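PDB 4JNG: nucleocapsid protein, which encapsidates the negative-stranded genomic RNA of Schmallenberg virus, shielding it from nucleases and forming the helical template for transcription and replication. Local coordinates for residues B[94-99]-B[145-151]; B[42-46]-B[122-126]. One frame throughout, in Å; residues are numbered along the deposited sequence.

Contact 1: residues B[94-99]-B[145-151]; sequences HRMSGY and APGAEMF. With nucleotides of chain A.
His94, Met150 and Pro146 bury the most surface where the first turns of helix 93-110 (residues 94-99) rest on the loop segment 145-151. Residues 145-148 form a type II beta turn, closed by Ala148 N to Ala145 O at 3.2 Å, with Gly147 at phi/psi 86/-9; a short 3-10 segment, 148-150, follows. Glycine meets glycine at the closest point, Gly98 CA lying 3.8 Å from Gly147 CA and 3.4 Å from Gly147 O in a CA-H...O contact. A beta carbon on either would clash with the opposite backbone. Ser97 (t) donates from OG to Pro146 O at 2.6 Å. His94 (t) lays one ring face over the Pro146-Gly147 peptide. The turn packs against the start of a helix that lines the RNA groove of this orthobunyavirus nucleoprotein: Arg95, its CA-to-CB bond pointing away from the turn and chi2 to chi4 near 180°, donates from NE to OP1 of U24 of chain A at 2.9 Å, while NH1 is hydrogen-bonded to Pro87 O. Met150 (mtm) brings CE to 3.6 Å from Arg95 O and 4.0 Å from Tyr99 CE1, its sulfur making an oblique Met-aromatic contact with Tyr99. Phe151 CZ lies 3.7 Å from Tyr99 CD1.

Contact 2: residues B[42-46]-B[122-126]; sequences VFFLN and IVMPL. With nucleotides of chain A.
Part of the RNA-binding groove (here for U28-U30 of chain A) is built where the last turn of helix 37-45 meets the irregular segment 122-126, after helix 112-121. Phe44 and Met124 are closest in register, their CA atoms 6.4 Å apart. The segment enters extended (Ile122 phi/psi -96/131), Ile122 O accepting a hydrogen bond from Trp134 NE1. Val123 sets its CB 4.0 Å from Leu45 CD2 and O 3.7 Å from Phe44 CB. Met124 starts away from the helix, but its t, p, p rotamer curls back, setting CE 3.7 Å from the Phe44 ring centroid, over the face, in a CH-pi contact; SD, 4.5 Å from that centroid, adds an oblique Met-aromatic contact. Pro125 packs CD 3.8 Å from Phe44 O and CG 3.7 Å from Leu45 CD2, with U30 C5' 3.4 Å from its CB. Leu126 touches the RNA, with CD1 3.6 Å from U29 N3 and CD2 3.2 Å from U28 C2. From the helix, Leu45 CD2 reaches within 3.3 Å of U30 C4.

In the fold
After strand 6-7 and helix 20-31, helix 37-45 supplies residues 42-46 of contact 2 at its end. The chain continues through helix 47-56 and the two-stranded hairpin 61-74 to helix 93-110, the first half of contact 1. After helix 112-121, residues 122-126 return to helix 37-45 and close contact 2; helix 138-142 follows, and 145-151 then closes contact 1 against helix 93-110. The loops therefore cross, their segments alternating along the chain. Centres 13 Å apart, the contacts also touch: Ser97 OG lies 3.3 Å from Phe44 CE1, and Ala145 CA 3.7 Å from Met124 SD. Together they join two helices and two loops beside the bound RNA.

Contact 1: residues B[94-99]-B[145-151]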
loop_
_atom_site.group_PDB
_atom_site.type_symbol
_atom_site.label_atom_id
_atom_site.label_comp_id
_atom_site.label_asym_id
_atom_site.label_seq_id
_atom_site.Cartn_x
_atom_site.Cartn_y
_atom_site.Cartn_z
ATOM N N HIS B 94 -17.091 -17.035 3.716
ATOM C CA HIS B 94 -17.937 -16.234 4.559
ATOM C C HIS B 94 -19.243 -16.948 4.884
ATOM O O HIS B 94 -19.664 -16.969 6.036
ATOM C CB HIS B 94 -18.248 -14.886 3.893
ATOM C CG HIS B 94 -18.824 -13.883 4.832
ATOM N ND1 HIS B 94 -20.171 -13.610 4.891
ATOM C CD2 HIS B 94 -18.238 -13.102 5.768
ATOM C CE1 HIS B 94 -20.391 -12.692 5.810
ATOM N NE2 HIS B 94 -19.236 -12.371 6.361
ATOM N N ARG B 95 -19.883 -17.521 3.871
ATOM C CA ARG B 95 -21.155 -18.204 4.076
ATOM C C ARG B 95 -20.970 -19.431 4.979
ATOM O O ARG B 95 -21.749 -19.659 5.899
ATOM C CB ARG B 95 -21.772 -18.609 2.740
ATOM C CG ARG B 95 -22.314 -17.428 1.922
ATOM C CD ARG B 95 -23.039 -17.933 0.684
ATOM N NE ARG B 95 -23.504 -16.855 -0.173
ATOM C CZ ARG B 95 -24.134 -17.009 -1.336
ATOM N NH1 ARG B 95 -24.389 -18.218 -1.830
ATOM N NH2 ARG B 95 -24.517 -15.928 -2.013
ATOM N N MET B 96 -19.910 -20.181 4.697
ATOM C CA MET B 96 -19.565 -21.413 5.404
ATOM C C MET B 96 -19.403 -21.149 6.899
ATOM O O MET B 96 -19.929 -21.881 7.735
ATOM C CB MET B 96 -18.261 -21.933 4.805
ATOM C CG MET B 96 -17.789 -23.258 5.336
ATOM S SD MET B 96 -16.320 -23.758 4.438
ATOM C CE MET B 96 -15.931 -25.178 5.461
ATOM N N SER B 97 -18.696 -20.066 7.219
ATOM C CA SER B 97 -18.513 -19.612 8.588
ATOM C C SER B 97 -19.833 -19.346 9.309
ATOM O O SER B 97 -19.996 -19.721 10.468
ATOM C CB SER B 97 -17.659 -18.350 8.596
ATOM O OG SER B 97 -17.498 -17.845 9.903
ATOM N N GLY B 98 -20.765 -18.682 8.629
ATOM C CA GLY B 98 -22.087 -18.424 9.193
ATOM C C GLY B 98 -22.895 -19.705 9.371
ATOM O O GLY B 98 -23.518 -19.924 10.418
ATOM N N TYR B 99 -22.880 -20.562 8.358
ATOM C CA TYR B 99 -23.597 -21.830 8.462
ATOM C C TYR B 99 -23.068 -22.663 9.637
ATOM O O TYR B 99 -23.860 -23.128 10.442
ATOM C CB TYR B 99 -23.528 -22.635 7.162
ATOM C CG TYR B 99 -24.193 -21.991 5.961
ATOM C CD1 TYR B 99 -25.142 -20.965 6.098
ATOM C CD2 TYR B 99 -23.886 -22.423 4.677
ATOM C CE1 TYR B 99 -25.744 -20.397 4.986
ATOM C CE2 TYR B 99 -24.488 -21.857 3.562
ATOM C CZ TYR B 99 -25.415 -20.850 3.723
ATOM O OH TYR B 99 -26.004 -20.309 2.607
ATOM N N ALA B 145 -18.892 -14.707 14.877
ATOM C CA ALA B 145 -18.406 -15.368 13.666
ATOM C C ALA B 145 -18.734 -14.560 12.406
ATOM O O ALA B 145 -19.812 -13.976 12.307
ATOM C CB ALA B 145 -18.991 -16.762 13.547
ATOM N N PRO B 146 -17.807 -14.527 11.434
ATOM C CA PRO B 146 -18.213 -13.948 10.149
ATOM C C PRO B 146 -19.356 -14.776 9.577
ATOM O O PRO B 146 -19.359 -16.013 9.731
ATOM C CB PRO B 146 -16.956 -14.079 9.280
ATOM C CG PRO B 146 -15.832 -14.228 10.243
ATOM C CD PRO B 146 -16.391 -14.923 11.443
ATOM N N GLY B 147 -20.336 -14.105 8.975
ATOM C CA GLY B 147 -21.510 -14.768 8.426
ATOM C C GLY B 147 -22.647 -15.009 9.403
ATOM O O GLY B 147 -23.728 -15.401 8.984
ATOM N N ALA B 148 -22.426 -14.780 10.697
ATOM C CA ALA B 148 -23.497 -14.904 11.688
ATOM C C ALA B 148 -24.604 -13.860 11.488
ATOM O O ALA B 148 -25.745 -14.084 11.890
ATOM C CB ALA B 148 -22.934 -14.804 13.098
ATOM N N GLU B 149 -24.264 -12.735 10.861
ATOM C CA GLU B 149 -25.252 -11.680 10.557
ATOM C C GLU B 149 -26.375 -12.119 9.593
ATOM O O GLU B 149 -27.418 -11.470 9.503
ATOM C CB GLU B 149 -24.548 -10.406 10.061
ATOM C CG GLU B 149 -24.054 -10.423 8.619
ATOM C CD GLU B 149 -22.856 -11.324 8.369
ATOM O OE1 GLU B 149 -22.121 -11.702 9.317
ATOM O OE2 GLU B 149 -22.652 -11.654 7.189
ATOM N N MET B 150 -26.162 -13.224 8.881
ATOM C CA MET B 150 -27.219 -13.861 8.099
ATOM C C MET B 150 -28.340 -14.476 8.964
ATOM O O MET B 150 -29.390 -14.849 8.432
ATOM C CB MET B 150 -26.635 -14.999 7.256
ATOM C CG MET B 150 -25.595 -14.614 6.225
ATOM S SD MET B 150 -25.223 -16.034 5.168
ATOM C CE MET B 150 -24.095 -16.999 6.161
ATOM N N PHE B 151 -28.116 -14.612 10.272
ATOM C CA PHE B 151 -29.089 -15.236 11.165
ATOM C C PHE B 151 -29.298 -14.406 12.429
ATOM O O PHE B 151 -29.026 -14.859 13.541
ATOM C CB PHE B 151 -28.622 -16.657 11.534
ATOM C CG PHE B 151 -28.269 -17.503 10.345
ATOM C CD1 PHE B 151 -29.254 -17.940 9.477
ATOM C CD2 PHE B 151 -26.952 -17.849 10.088
ATOM C CE1 PHE B 151 -28.935 -18.705 8.368
ATOM C CE2 PHE B 151 -26.624 -18.620 8.989
ATOM C CZ PHE B 151 -27.618 -19.043 8.124
ATOM P P U A 24 -22.915 -12.873 -0.022
ATOM O OP1 U A 24 -22.673 -14.228 0.588
ATOM O OP2 U A 24 -23.164 -11.713 0.864
ATOM O "O5'" U A 24 -21.673 -12.505 -0.942
ATOM C "C5'" U A 24 -21.283 -13.317 -2.056
ATOM C "C4'" U A 24 -20.221 -12.608 -2.858
ATOM O "O4'" U A 24 -20.817 -11.506 -3.601
ATOM C "C3'" U A 24 -19.109 -11.954 -2.053
ATOM O "O3'" U A 24 -18.107 -12.882 -1.677
ATOM C "C2'" U A 24 -18.598 -10.907 -3.035
ATOM O "O2'" U A 24 -17.773 -11.404 -4.072
ATOM C "C1'" U A 24 -19.907 -10.419 -3.650
ATOM N N1 U A 24 -20.505 -9.270 -2.953
ATOM C C2 U A 24 -19.981 -8.020 -3.222
ATOM O O2 U A 24 -19.049 -7.846 -3.987
ATOM N N3 U A 24 -20.582 -6.984 -2.550
ATOM C C4 U A 24 -21.633 -7.067 -1.661
ATOM O O4 U A 24 -22.066 -6.039 -1.138
ATOM C C5 U A 24 -22.117 -8.394 -1.434
ATOM C C6 U A 24 -21.549 -9.426 -2.069
#

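Contact 2: residues B[42-46]-B[122-126]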
loop_
_atom_site.group_PDB
_atom_site.type_symbol
_atom_site.label_atom_id
_atom_site.label_comp_id
_atom_site.label_asym_id
_atom_site.label_seq_id
_atom_site.Cartn_x
_atom_site.Cartn_y
_atom_site.Cartn_z
ATOM N N VAL B 42 -11.362 -26.579 13.747
ATOM C CA VAL B 42 -10.300 -26.358 12.782
ATOM C C VAL B 42 -10.691 -25.223 11.826
ATOM O O VAL B 42 -9.881 -24.339 11.549
ATOM C CB VAL B 42 -9.986 -27.635 11.986
ATOM C CG1 VAL B 42 -8.978 -27.343 10.888
ATOM C CG2 VAL B 42 -9.444 -28.720 12.907
ATOM N N PHE B 43 -11.928 -25.239 11.340
ATOM C CA PHE B 43 -12.373 -24.156 10.469
ATOM C C PHE B 43 -12.074 -22.792 11.077
ATOM O O PHE B 43 -11.392 -21.978 10.454
ATOM C CB PHE B 43 -13.858 -24.234 10.126
ATOM C CG PHE B 43 -14.318 -23.093 9.275
ATOM C CD1 PHE B 43 -14.119 -23.115 7.906
ATOM C CD2 PHE B 43 -14.903 -21.972 9.847
ATOM C CE1 PHE B 43 -14.509 -22.045 7.118
ATOM C CE2 PHE B 43 -15.296 -20.906 9.066
ATOM C CZ PHE B 43 -15.104 -20.941 7.694
ATOM N N PHE B 44 -12.567 -22.553 12.292
ATOM C CA PHE B 44 -12.534 -21.195 12.862
ATOM C C PHE B 44 -11.151 -20.713 13.287
ATOM O O PHE B 44 -10.933 -19.511 13.379
ATOM C CB PHE B 44 -13.526 -21.044 14.017
ATOM C CG PHE B 44 -14.953 -20.985 13.569
ATOM C CD1 PHE B 44 -15.426 -19.867 12.889
ATOM C CD2 PHE B 44 -15.827 -22.036 13.819
ATOM C CE1 PHE B 44 -16.736 -19.805 12.463
ATOM C CE2 PHE B 44 -17.142 -21.977 13.390
ATOM C CZ PHE B 44 -17.594 -20.861 12.703
ATOM N N LEU B 45 -10.214 -21.621 13.544
ATOM C CA LEU B 45 -8.836 -21.187 13.789
ATOM C C LEU B 45 -8.035 -20.969 12.496
ATOM O O LEU B 45 -7.051 -20.229 12.502
ATOM C CB LEU B 45 -8.114 -22.161 14.717
ATOM C CG LEU B 45 -8.691 -22.159 16.137
ATOM C CD1 LEU B 45 -8.307 -23.432 16.872
ATOM C CD2 LEU B 45 -8.246 -20.927 16.908
ATOM N N ASN B 46 -8.460 -21.593 11.396
ATOM C CA ASN B 46 -7.742 -21.508 10.124
ATOM C C ASN B 46 -8.473 -20.689 9.065
ATOM O O ASN B 46 -8.169 -20.782 7.874
ATOM C CB ASN B 46 -7.463 -22.911 9.599
ATOM C CG ASN B 46 -6.454 -23.649 10.445
ATOM O OD1 ASN B 46 -6.812 -24.334 11.397
ATOM N ND2 ASN B 46 -5.183 -23.515 10.099
ATOM N N ILE B 122 -14.249 -25.587 20.842
ATOM C CA ILE B 122 -14.335 -24.527 19.816
ATOM C C ILE B 122 -13.905 -23.140 20.296
ATOM O O ILE B 122 -14.360 -22.647 21.335
ATOM C CB ILE B 122 -15.752 -24.466 19.212
ATOM C CG1 ILE B 122 -16.081 -25.806 18.554
ATOM C CG2 ILE B 122 -15.871 -23.339 18.185
ATOM C CD1 ILE B 122 -17.547 -25.991 18.249
ATOM N N VAL B 123 -13.047 -22.511 19.494
ATOM C CA VAL B 123 -12.464 -21.220 19.802
ATOM C C VAL B 123 -12.884 -20.203 18.741
ATOM O O VAL B 123 -12.740 -20.449 17.552
ATOM C CB VAL B 123 -10.928 -21.327 19.850
ATOM C CG1 VAL B 123 -10.324 -20.032 20.339
ATOM C CG2 VAL B 123 -10.503 -22.469 20.771
ATOM N N MET B 124 -13.416 -19.070 19.179
ATOM C CA MET B 124 -13.789 -17.977 18.272
ATOM C C MET B 124 -12.814 -16.829 18.508
ATOM O O MET B 124 -13.049 -15.978 19.368
ATOM C CB MET B 124 -15.233 -17.534 18.527
ATOM C CG MET B 124 -15.836 -16.595 17.480
ATOM S SD MET B 124 -16.040 -17.297 15.822
ATOM C CE MET B 124 -16.859 -18.848 16.196
ATOM N N PRO B 125 -11.699 -16.812 17.760
ATOM C CA PRO B 125 -10.785 -15.685 17.856
ATOM C C PRO B 125 -11.361 -14.485 17.128
ATOM O O PRO B 125 -11.184 -14.345 15.926
ATOM C CB PRO B 125 -9.513 -16.191 17.167
ATOM C CG PRO B 125 -9.787 -17.576 16.716
ATOM C CD PRO B 125 -11.266 -17.759 16.728
ATOM N N LEU B 126 -12.054 -13.641 17.875
ATOM C CA LEU B 126 -12.801 -12.497 17.341
ATOM C C LEU B 126 -13.716 -12.056 18.471
ATOM O O LEU B 126 -13.857 -10.866 18.753
ATOM C CB LEU B 126 -13.633 -12.872 16.103
ATOM C CG LEU B 126 -13.024 -12.562 14.738
ATOM C CD1 LEU B 126 -13.394 -13.604 13.693
ATOM C CD2 LEU B 126 -13.452 -11.179 14.281
ATOM P P U A 29 -6.935 -8.853 14.580
ATOM O OP1 U A 29 -5.921 -8.665 15.650
ATOM O OP2 U A 29 -6.510 -8.841 13.157
ATOM O "O5'" U A 29 -7.730 -10.209 14.833
ATOM C "C5'" U A 29 -8.060 -10.647 16.163
ATOM C "C4'" U A 29 -8.072 -12.154 16.213
ATOM O "O4'" U A 29 -9.068 -12.652 15.274
ATOM C "C3'" U A 29 -6.756 -12.830 15.833
ATOM O "O3'" U A 29 -6.520 -13.974 16.652
ATOM C "C2'" U A 29 -6.993 -13.223 14.378
ATOM O "O2'" U A 29 -6.186 -14.270 13.884
ATOM C "C1'" U A 29 -8.471 -13.604 14.420
ATOM N N1 U A 29 -9.154 -13.573 13.118
ATOM C C2 U A 29 -10.070 -14.574 12.845
ATOM O O2 U A 29 -10.346 -15.456 13.639
ATOM N N3 U A 29 -10.654 -14.498 11.605
ATOM C C4 U A 29 -10.424 -13.551 10.630
ATOM O O4 U A 29 -11.031 -13.621 9.560
ATOM C C5 U A 29 -9.460 -12.555 10.984
ATOM C C6 U A 29 -8.873 -12.597 12.186
ATOM P P U A 30 -5.180 -14.107 17.539
ATOM O OP1 U A 30 -4.516 -12.781 17.601
ATOM O OP2 U A 30 -4.428 -15.290 17.045
ATOM O "O5'" U A 30 -5.746 -14.430 18.993
ATOM C "C5'" U A 30 -7.048 -15.011 19.124
ATOM C "C4'" U A 30 -7.297 -15.565 20.508
ATOM O "O4'" U A 30 -8.081 -16.784 20.373
ATOM C "C3'" U A 30 -6.080 -15.952 21.346
ATOM O "O3'" U A 30 -5.644 -14.874 22.174
ATOM C "C2'" U A 30 -6.634 -17.083 22.205
ATOM O "O2'" U A 30 -7.374 -16.627 23.318
ATOM C "C1'" U A 30 -7.557 -17.791 21.217
ATOM N N1 U A 30 -6.871 -18.793 20.387
ATOM C C2 U A 30 -6.782 -20.079 20.884
ATOM O O2 U A 30 -7.255 -20.408 21.959
ATOM N N3 U A 30 -6.133 -20.970 20.068
ATOM C C4 U A 30 -5.565 -20.715 18.838
ATOM O O4 U A 30 -5.009 -21.629 18.226
ATOM C C5 U A 30 -5.688 -19.359 18.397
ATOM C C6 U A 30 -6.321 -18.467 19.167
ATOM P P U A 28 -7.564 -6.339 9.890
ATOM O OP1 U A 28 -6.300 -5.735 10.379
ATOM O OP2 U A 28 -7.508 -7.556 9.044
ATOM O "O5'" U A 28 -8.482 -6.621 11.163
ATOM C "C5'" U A 28 -8.429 -5.757 12.314
ATOM C "C4'" U A 28 -9.366 -6.248 13.392
ATOM O "O4'" U A 28 -10.731 -6.227 12.910
ATOM C "C3'" U A 28 -9.147 -7.682 13.845
ATOM O "O3'" U A 28 -8.074 -7.751 14.774
ATOM C "C2'" U A 28 -10.507 -8.057 14.428
ATOM O "O2'" U A 28 -10.666 -7.733 15.794
ATOM C "C1'" U A 28 -11.467 -7.270 13.529
ATOM N N1 U A 28 -12.078 -8.091 12.474
ATOM C C2 U A 28 -13.402 -8.451 12.622
ATOM O O2 U A 28 -14.077 -8.118 13.583
ATOM N N3 U A 28 -13.910 -9.216 11.602
ATOM C C4 U A 28 -13.246 -9.649 10.474
ATOM O O4 U A 28 -13.844 -10.332 9.643
ATOM C C5 U A 28 -11.878 -9.236 10.394
ATOM C C6 U A 28 -11.353 -8.494 11.375
#